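Side-chain contacts in L544 (Acanthamoeba polyphaga mimivirus, PDB 4AMQ), which is probably a nucleotidyl transferase that binds manganese through aspartates and may take part in transcription-coupled DNA repair: residues Phe26-Lys29 against Leu30-Tyr33; Thr299-Ser302 against Ile303-Ile307; Ile317-Asn320 against Ile321-Lys324. All coordinates share one frame; numbering follows the deposited sequence.

Contact 1 (Phe26-Lys29 against Leu30-Tyr33); sequences FTYK and LERY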
ATOM      1  N   PHE A  26     -14.650  11.198   2.323  1.00 40.92           N
ATOM      2  CA  PHE A  26     -15.330  10.513   3.410  1.00 41.21           C
ATOM      3  C   PHE A  26     -16.698  11.131   3.700  1.00 40.17           C
ATOM      4  O   PHE A  26     -16.840  12.352   3.786  1.00 39.56           O
ATOM      5  CB  PHE A  26     -14.479  10.496   4.681  1.00 41.69           C
ATOM      6  CG  PHE A  26     -15.064   9.657   5.778  1.00 43.56           C
ATOM      7  CD1 PHE A  26     -16.059  10.164   6.598  1.00 40.71           C
ATOM      8  CD2 PHE A  26     -14.643   8.354   5.972  1.00 44.63           C
ATOM      9  CE1 PHE A  26     -16.609   9.391   7.598  1.00 44.47           C
ATOM     10  CE2 PHE A  26     -15.189   7.576   6.974  1.00 42.73           C
ATOM     11  CZ  PHE A  26     -16.174   8.095   7.785  1.00 44.57           C
ATOM     12  N   THR A  27     -17.702  10.268   3.819  1.00 41.10           N
ATOM     13  CA  THR A  27     -19.017  10.642   4.333  1.00 43.31           C
ATOM     14  C   THR A  27     -19.550   9.455   5.122  1.00 43.74           C
ATOM     15  O   THR A  27     -19.058   8.336   4.966  1.00 40.22           O
ATOM     16  CB  THR A  27     -20.025  10.992   3.216  1.00 42.68           C
ATOM     17  OG1 THR A  27     -20.249   9.844   2.388  1.00 43.63           O
ATOM     18  CG2 THR A  27     -19.522  12.148   2.366  1.00 46.04           C
ATOM     19  N   TYR A  28     -20.546   9.688   5.969  1.00 43.68           N
ATOM     20  CA  TYR A  28     -21.117   8.597   6.750  1.00 43.82           C
ATOM     21  C   TYR A  28     -21.983   7.688   5.886  1.00 43.65           C
ATOM     22  O   TYR A  28     -22.167   6.511   6.200  1.00 44.69           O
ATOM     23  CB  TYR A  28     -21.884   9.130   7.961  1.00 47.11           C
ATOM     24  CG  TYR A  28     -20.967   9.648   9.038  1.00 50.29           C
ATOM     25  CD1 TYR A  28     -20.325   8.775   9.897  1.00 50.49           C
ATOM     26  CD2 TYR A  28     -20.728  11.004   9.185  1.00 55.30           C
ATOM     27  CE1 TYR A  28     -19.477   9.232  10.875  1.00 52.03           C
ATOM     28  CE2 TYR A  28     -19.881  11.472  10.165  1.00 54.23           C
ATOM     29  CZ  TYR A  28     -19.256  10.580  11.008  1.00 60.13           C
ATOM     30  OH  TYR A  28     -18.405  11.032  11.993  1.00 61.03           O
ATOM     31  N   LYS A  29     -22.502   8.236   4.792  1.00 39.91           N
ATOM     32  CA  LYS A  29     -23.211   7.432   3.805  1.00 46.24           C
ATOM     33  C   LYS A  29     -22.248   6.415   3.201  1.00 41.30           C
ATOM     34  O   LYS A  29     -22.593   5.250   3.003  1.00 43.81           O
ATOM     35  CB  LYS A  29     -23.795   8.326   2.708  1.00 40.68           C
ATOM     36  CG  LYS A  29     -24.466   7.568   1.577  1.00 52.94           C
ATOM     37  CD  LYS A  29     -24.982   8.512   0.501  1.00 51.80           C
ATOM     38  CE  LYS A  29     -25.627   7.744  -0.639  1.00 57.81           C
ATOM     39  NZ  LYS A  29     -26.818   6.973  -0.186  1.00 64.00           N
ATOM     40  N   LEU A  30     -21.031   6.866   2.922  1.00 40.71           N
ATOM     41  CA  LEU A  30     -19.998   5.998   2.369  1.00 43.74           C
ATOM     42  C   LEU A  30     -19.527   4.959   3.387  1.00 39.79           C
ATOM     43  O   LEU A  30     -19.409   3.778   3.061  1.00 37.79           O
ATOM     44  CB  LEU A  30     -18.816   6.829   1.867  1.00 42.68           C
ATOM     45  CG  LEU A  30     -17.715   6.054   1.143  1.00 44.22           C
ATOM     46  CD1 LEU A  30     -18.299   5.250  -0.006  1.00 46.40           C
ATOM     47  CD2 LEU A  30     -16.641   7.003   0.645  1.00 43.41           C
ATOM     48  N   GLU A  31     -19.263   5.397   4.617  1.00 37.18           N
ATOM     49  CA  GLU A  31     -18.847   4.484   5.682  1.00 35.93           C
ATOM     50  C   GLU A  31     -19.877   3.377   5.890  1.00 40.07           C
ATOM     51  O   GLU A  31     -19.527   2.201   6.004  1.00 36.93           O
ATOM     52  CB  GLU A  31     -18.619   5.239   6.998  1.00 41.36           C
ATOM     53  CG  GLU A  31     -18.070   4.358   8.123  1.00 45.23           C
ATOM     54  CD  GLU A  31     -17.957   5.080   9.458  1.00 51.03           C
ATOM     55  OE1 GLU A  31     -17.735   6.308   9.467  1.00 52.82           O
ATOM     56  OE2 GLU A  31     -18.095   4.413  10.506  1.00 59.30           O
ATOM     57  N   ARG A  32     -21.148   3.760   5.938  1.00 41.28           N
ATOM     58  CA  ARG A  32     -22.227   2.798   6.124  1.00 43.31           C
ATOM     59  C   ARG A  32     -22.273   1.819   4.953  1.00 40.06           C
ATOM     60  O   ARG A  32     -22.449   0.617   5.145  1.00 40.27           O
ATOM     61  CB  ARG A  32     -23.573   3.515   6.275  1.00 41.83           C
ATOM     62  CG  ARG A  32     -24.660   2.689   6.954  1.00 43.85           C
ATOM     63  CD  ARG A  32     -24.671   2.899   8.466  1.00 59.06           C
ATOM     64  NE  ARG A  32     -23.570   2.219   9.146  1.00 60.81           N
ATOM     65  CZ  ARG A  32     -23.675   1.030   9.733  1.00 64.76           C
ATOM     66  NH1 ARG A  32     -24.835   0.383   9.722  1.00 62.67           N
ATOM     67  NH2 ARG A  32     -22.623   0.486  10.331  1.00 69.28           N
ATOM     68  N   TYR A  33     -22.111   2.339   3.739  1.00 38.89           N
ATOM     69  CA  TYR A  33     -22.066   1.489   2.555  1.00 41.68           C
ATOM     70  C   TYR A  33     -20.928   0.480   2.662  1.00 41.07           C
ATOM     71  O   TYR A  33     -21.105  -0.700   2.364  1.00 40.19           O
ATOM     72  CB  TYR A  33     -21.908   2.325   1.286  1.00 40.53           C
ATOM     73  CG  TYR A  33     -21.717   1.495   0.036  1.00 42.76           C
ATOM     74  CD1 TYR A  33     -22.799   0.890  -0.592  1.00 44.62           C
ATOM     75  CD2 TYR A  33     -20.455   1.317  -0.519  1.00 42.05           C
ATOM     76  CE1 TYR A  33     -22.630   0.130  -1.736  1.00 44.95           C
ATOM     77  CE2 TYR A  33     -20.276   0.559  -1.660  1.00 40.96           C
ATOM     78  CZ  TYR A  33     -21.366  -0.033  -2.266  1.00 46.73           C
ATOM     79  OH  TYR A  33     -21.191  -0.789  -3.405  1.00 42.02           O
TER
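The chain turns from a loop into the 28-42 helix here, E31 N donating to T27 O at 3.0 Å, and the bonds from R32 to Y28 and from Y33 to K29 carry on the i to i+4 pattern. The motif is a helix N-cap. T27 OG1 accepts from L30 N at 3.1 Å, its chi1 of 62° swinging the hydroxyl round to serve this N-H of the first turn. Threonine suits the place because its short side chain can accept such a bond. The isobutyl group of L30 is buried, touching L24 and I64. E31 reaches back along the helix start with an extended chain, CG lying opposite the backbone N (chi1 -175°). OE2 makes a salt bridge with K35 and OE1 one with R60; a glutamate's long carboxylate arm can meet two basic groups in this way. R60 also touches the F26 and Y28 side chains, and F26 CE1 sits 4.3 Å above the plane of the Y28 ring, over its centre. Y28 CD1 lies 3.6 Å from E31 OE1. That oxygen meets the F26 ring at its edge, in the ring plane, with CZ as the nearest ring atom.

Contact 2 (Thr299-Ser302 against Ile303-Ile307); sequences TAKS and IIISI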
ATOM      1  N   THR A 299     -10.410  -1.004 -16.252  1.00 27.85           N
ATOM      2  CA  THR A 299     -10.031  -0.526 -14.929  1.00 30.20           C
ATOM      3  C   THR A 299      -8.910   0.501 -15.036  1.00 28.81           C
ATOM      4  O   THR A 299      -8.926   1.520 -14.343  1.00 25.03           O
ATOM      5  CB  THR A 299      -9.616  -1.681 -13.998  1.00 27.67           C
ATOM      6  OG1 THR A 299     -10.714  -2.590 -13.855  1.00 29.97           O
ATOM      7  CG2 THR A 299      -9.222  -1.151 -12.626  1.00 23.10           C
ATOM      8  N   ALA A 300      -7.946   0.239 -15.916  1.00 24.55           N
ATOM      9  CA  ALA A 300      -6.851   1.175 -16.142  1.00 25.49           C
ATOM     10  C   ALA A 300      -7.393   2.518 -16.604  1.00 24.19           C
ATOM     11  O   ALA A 300      -6.935   3.570 -16.164  1.00 25.49           O
ATOM     12  CB  ALA A 300      -5.868   0.621 -17.168  1.00 20.73           C
ATOM     13  N   LYS A 301      -8.373   2.470 -17.499  1.00 26.85           N
ATOM     14  CA  LYS A 301      -8.978   3.678 -18.038  1.00 28.24           C
ATOM     15  C   LYS A 301      -9.725   4.459 -16.965  1.00 26.09           C
ATOM     16  O   LYS A 301      -9.635   5.681 -16.909  1.00 25.68           O
ATOM     17  CB  LYS A 301      -9.929   3.342 -19.193  1.00 30.08           C
ATOM     18  CG  LYS A 301     -10.759   4.527 -19.651  1.00 33.67           C
ATOM     19  CD  LYS A 301     -11.722   4.156 -20.772  1.00 39.65           C
ATOM     20  CE  LYS A 301     -10.989   3.854 -22.064  1.00 41.97           C
ATOM     21  NZ  LYS A 301     -11.946   3.693 -23.196  1.00 51.59           N
ATOM     22  N   SER A 302     -10.470   3.756 -16.119  1.00 24.39           N
ATOM     23  CA  SER A 302     -11.224   4.425 -15.070  1.00 24.53           C
ATOM     24  C   SER A 302     -10.271   5.156 -14.120  1.00 26.35           C
ATOM     25  O   SER A 302     -10.537   6.279 -13.705  1.00 26.33           O
ATOM     26  CB  SER A 302     -12.118   3.434 -14.309  1.00 27.72           C
ATOM     27  OG  SER A 302     -11.359   2.607 -13.440  1.00 37.72           O
ATOM     28  N   ILE A 303      -9.153   4.514 -13.795  1.00 25.33           N
ATOM     29  CA  ILE A 303      -8.151   5.119 -12.929  1.00 26.52           C
ATOM     30  C   ILE A 303      -7.529   6.355 -13.579  1.00 25.38           C
ATOM     31  O   ILE A 303      -7.435   7.412 -12.954  1.00 22.96           O
ATOM     32  CB  ILE A 303      -7.043   4.116 -12.551  1.00 25.66           C
ATOM     33  CG1 ILE A 303      -7.570   3.091 -11.542  1.00 23.55           C
ATOM     34  CG2 ILE A 303      -5.829   4.849 -11.989  1.00 22.46           C
ATOM     35  CD1 ILE A 303      -6.569   2.003 -11.186  1.00 21.48           C
ATOM     36  N   ILE A 304      -7.114   6.216 -14.836  1.00 26.78           N
ATOM     37  CA  ILE A 304      -6.498   7.316 -15.579  1.00 26.04           C
ATOM     38  C   ILE A 304      -7.445   8.505 -15.724  1.00 26.08           C
ATOM     39  O   ILE A 304      -7.043   9.657 -15.578  1.00 27.05           O
ATOM     40  CB  ILE A 304      -6.041   6.864 -16.977  1.00 22.59           C
ATOM     41  CG1 ILE A 304      -4.859   5.898 -16.869  1.00 26.41           C
ATOM     42  CG2 ILE A 304      -5.665   8.067 -17.835  1.00 26.28           C
ATOM     43  CD1 ILE A 304      -3.602   6.530 -16.320  1.00 25.38           C
ATOM     44  N   ILE A 305      -8.707   8.223 -16.016  1.00 27.14           N
ATOM     45  CA  ILE A 305      -9.708   9.277 -16.130  1.00 28.26           C
ATOM     46  C   ILE A 305      -9.890  10.045 -14.822  1.00 31.92           C
ATOM     47  O   ILE A 305      -9.965  11.277 -14.824  1.00 28.54           O
ATOM     48  CB  ILE A 305     -11.060   8.718 -16.592  1.00 27.96           C
ATOM     49  CG1 ILE A 305     -11.015   8.435 -18.098  1.00 33.00           C
ATOM     50  CG2 ILE A 305     -12.180   9.691 -16.258  1.00 30.42           C
ATOM     51  CD1 ILE A 305     -12.299   7.854 -18.660  1.00 34.21           C
ATOM     52  N   SER A 306      -9.958   9.322 -13.705  1.00 23.58           N
ATOM     53  CA  SER A 306     -10.132   9.965 -12.408  1.00 24.95           C
ATOM     54  C   SER A 306      -8.930  10.831 -12.056  1.00 26.87           C
ATOM     55  O   SER A 306      -9.075  11.870 -11.416  1.00 32.55           O
ATOM     56  CB  SER A 306     -10.370   8.929 -11.304  1.00 28.03           C
ATOM     57  OG  SER A 306      -9.175   8.233 -10.987  1.00 26.35           O
ATOM     58  N   ILE A 307      -7.746  10.397 -12.475  1.00 26.87           N
ATOM     59  CA  ILE A 307      -6.511  11.107 -12.151  1.00 26.51           C
ATOM     60  C   ILE A 307      -6.379  12.396 -12.957  1.00 33.35           C
ATOM     61  O   ILE A 307      -5.960  13.427 -12.432  1.00 29.99           O
ATOM     62  CB  ILE A 307      -5.270  10.218 -12.379  1.00 28.83           C
ATOM     63  CG1 ILE A 307      -5.197   9.124 -11.309  1.00 27.84           C
ATOM     64  CG2 ILE A 307      -3.998  11.054 -12.375  1.00 27.03           C
ATOM     65  CD1 ILE A 307      -3.951   8.265 -11.388  1.00 29.66           C
TER
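T299 and I303 are joined by one of the i to i+4 backbone bonds of the 297-311 helix, I303 N reaching T299 O at 3.1 Å; the same pattern links I304 to A300, I305 to K301 and S306 to S302. Hydroxyl bonds make a second group. S302 OG donates to T299 O at 2.8 Å, and S306 OG donates to I303 O, also at 2.8 Å, with a weak further bond to R282. Both serines hold OG between their own backbone N and carbonyl carbon (chi1 74° in S302), the rotation that turns a short hydroxyl back onto the preceding turn. I303 N and S302 OG come to T299 O from the same face of its plane. T299 OG1 bonds instead to D296, just before the helix. Apolar contacts form the third group. K301 and I305 run side by side on the exposed flank, CG of K301 3.8 Å from CD1 of I305, so the lysine lends its aliphatic stem to the isoleucine. On the buried side, I303 packs on Y286 and P209, while I304 meets W341 and L345. The chemistry implies that both serines spend their protons on carbonyls of their own helix, giving T299 O and I303 O two donors each.

Contact 3 (Ile317-Asn320 against Ile321-Lys324); sequences IDMN and IIDK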
ATOM      1  N   ILE A 317       2.121  21.292 -10.774  1.00 41.18           N
ATOM      2  CA  ILE A 317       2.233  20.070 -11.563  1.00 37.84           C
ATOM      3  C   ILE A 317       2.596  20.369 -13.013  1.00 43.32           C
ATOM      4  O   ILE A 317       2.018  21.257 -13.638  1.00 43.52           O
ATOM      5  CB  ILE A 317       0.926  19.241 -11.513  1.00 40.40           C
ATOM      6  CG1 ILE A 317       0.594  18.866 -10.071  1.00 38.33           C
ATOM      7  CG2 ILE A 317       1.054  17.977 -12.350  1.00 36.59           C
ATOM      8  CD1 ILE A 317       1.689  18.073  -9.394  1.00 31.88           C
ATOM      9  N   ASP A 318       3.564  19.627 -13.539  1.00 39.98           N
ATOM     10  CA  ASP A 318       3.921  19.730 -14.946  1.00 43.95           C
ATOM     11  C   ASP A 318       2.804  19.145 -15.798  1.00 46.48           C
ATOM     12  O   ASP A 318       2.775  17.942 -16.056  1.00 48.00           O
ATOM     13  CB  ASP A 318       5.233  18.994 -15.219  1.00 45.52           C
ATOM     14  CG  ASP A 318       5.657  19.077 -16.669  1.00 47.87           C
ATOM     15  OD1 ASP A 318       5.103  19.923 -17.401  1.00 53.04           O
ATOM     16  OD2 ASP A 318       6.547  18.304 -17.076  1.00 52.98           O
ATOM     17  N   MET A 319       1.884  20.000 -16.231  1.00 47.99           N
ATOM     18  CA  MET A 319       0.714  19.552 -16.984  1.00 50.10           C
ATOM     19  C   MET A 319       1.048  18.965 -18.355  1.00 47.87           C
ATOM     20  O   MET A 319       0.168  18.445 -19.038  1.00 48.11           O
ATOM     21  CB  MET A 319      -0.312  20.682 -17.114  1.00 51.02           C
ATOM     22  CG  MET A 319      -0.987  21.045 -15.800  1.00 45.02           C
ATOM     23  SD  MET A 319      -1.874  19.646 -15.084  1.00 53.41           S
ATOM     24  CE  MET A 319      -3.207  19.454 -16.265  1.00 49.73           C
ATOM     25  N   ASN A 320       2.314  19.043 -18.755  1.00 48.78           N
ATOM     26  CA  ASN A 320       2.761  18.380 -19.978  1.00 51.12           C
ATOM     27  C   ASN A 320       2.659  16.867 -19.851  1.00 49.16           C
ATOM     28  O   ASN A 320       2.403  16.169 -20.832  1.00 48.67           O
ATOM     29  CB  ASN A 320       4.197  18.770 -20.330  1.00 51.99           C
ATOM     30  CG  ASN A 320       4.326  20.223 -20.736  1.00 62.04           C
ATOM     31  OD1 ASN A 320       3.344  20.863 -21.117  1.00 62.67           O
ATOM     32  ND2 ASN A 320       5.541  20.751 -20.663  1.00 63.85           N
ATOM     33  N   ILE A 321       2.873  16.365 -18.638  1.00 51.20           N
ATOM     34  CA  ILE A 321       2.717  14.943 -18.355  1.00 47.48           C
ATOM     35  C   ILE A 321       1.288  14.514 -18.666  1.00 44.23           C
ATOM     36  O   ILE A 321       1.054  13.448 -19.237  1.00 47.61           O
ATOM     37  CB  ILE A 321       3.025  14.614 -16.877  1.00 46.77           C
ATOM     38  CG1 ILE A 321       4.442  15.059 -16.501  1.00 52.26           C
ATOM     39  CG2 ILE A 321       2.830  13.126 -16.606  1.00 36.94           C
ATOM     40  CD1 ILE A 321       5.536  14.432 -17.350  1.00 53.38           C
ATOM     41  N   ILE A 322       0.334  15.360 -18.287  1.00 48.80           N
ATOM     42  CA  ILE A 322      -1.081  15.105 -18.531  1.00 47.90           C
ATOM     43  C   ILE A 322      -1.396  15.057 -20.027  1.00 46.72           C
ATOM     44  O   ILE A 322      -2.116  14.165 -20.491  1.00 44.64           O
ATOM     45  CB  ILE A 322      -1.968  16.169 -17.846  1.00 49.20           C
ATOM     46  CG1 ILE A 322      -1.669  16.226 -16.343  1.00 52.83           C
ATOM     47  CG2 ILE A 322      -3.446  15.902 -18.124  1.00 48.20           C
ATOM     48  CD1 ILE A 322      -1.820  14.893 -15.631  1.00 52.16           C
ATOM     49  N   ASP A 323      -0.858  16.014 -20.781  1.00 50.59           N
ATOM     50  CA  ASP A 323      -1.047  16.036 -22.229  1.00 44.89           C
ATOM     51  C   ASP A 323      -0.479  14.774 -22.883  1.00 44.54           C
ATOM     52  O   ASP A 323      -1.079  14.217 -23.801  1.00 46.74           O
ATOM     53  CB  ASP A 323      -0.404  17.282 -22.847  1.00 50.98           C
ATOM     54  CG  ASP A 323      -1.056  18.571 -22.377  1.00 60.81           C
ATOM     55  OD1 ASP A 323      -2.195  18.508 -21.863  1.00 60.71           O
ATOM     56  OD2 ASP A 323      -0.435  19.647 -22.524  1.00 58.85           O
ATOM     57  N   LYS A 324       0.682  14.327 -22.408  1.00 42.66           N
ATOM     58  CA  LYS A 324       1.285  13.088 -22.895  1.00 42.28           C
ATOM     59  C   LYS A 324       0.392  11.876 -22.622  1.00 42.75           C
ATOM     60  O   LYS A 324       0.352  10.932 -23.411  1.00 43.90           O
ATOM     61  CB  LYS A 324       2.663  12.871 -22.264  1.00 43.14           C
ATOM     62  CG  LYS A 324       3.739  13.815 -22.770  1.00 50.63           C
ATOM     63  CD  LYS A 324       5.143  13.237 -22.563  1.00 55.06           C
ATOM     64  CE  LYS A 324       5.500  13.072 -21.097  1.00 53.18           C
ATOM     65  NZ  LYS A 324       6.830  12.409 -20.915  1.00 54.44           N
TER
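M319 and I322 form the close-packed part of this helical turn. The methionine points away from the following residues at its root, but bends at chi2 (-60°) and chi3 (-68°) carry its thioether back, so that CE comes to 3.6 Å from I322 CG1 and SD to 3.7 Å from the same carbon. The two side chains run at a slant to one another. A long, unbranched and flexible chain is well suited to fold over a beta-branched neighbour in this way, and buried I322 in turn rests on I308 and I311 of the 297-311 helix. I321, one residue earlier, is also buried and touches Q347 of the 334-368 helix; its CG1 lies 3.9 Å from D318 OD2, the two side chains meeting at about a right angle.

D318 gives the motif: it is the N-cap of the 319-331 helix. Its OD1 accepts from N320 N at 3.2 Å, approached from well above the carboxylate plane (63° out of it), and its main-chain oxygen accepts from I321 N at 3.0 Å. An aspartate fits because its short arm brings an acceptor to the first turn, and its negative charge is probably favoured at the positive end of a helix. D318 N itself bonds to N351 OD1.

The side carrying N320 and D323 is exposed and much looser. D323 N and K324 N bond to M319 O and N320 O, but the N320 and D323 side chains keep apart, OD1 of the asparagine 4.2 Å from OD2 of the aspartate. Their amide and carboxylate can be solvated there. K324, though exposed, reaches back to the 334-368 helix: its CG comes to 3.3 Å from N320 O, its side chain touches L344, and NZ bonds to Q347 OE1.

In the fold
From the N terminus, the three contacts come in series, and none nests in or crosses another. Each spans one continuous stretch, closing a helical turn and no longer loop. Contact 1 opens the 28-42 helix in the nucleotidyltransferase domain, where E31 and Y33 tie it to R60 and Q98. Contacts 2 and 3 belong to the helical domain and sit on successive helices, 297-311 and 319-331, their centres about 16 Å apart and nearest atoms about 5 Å apart. Contact 3 leans on the end of the 297-311 helix, and both helices lean on the long 334-368 helix. Contact 2 also reaches P209 of the central sheet, linking the two domains, while its centre stays about 22 Å from that of contact 1.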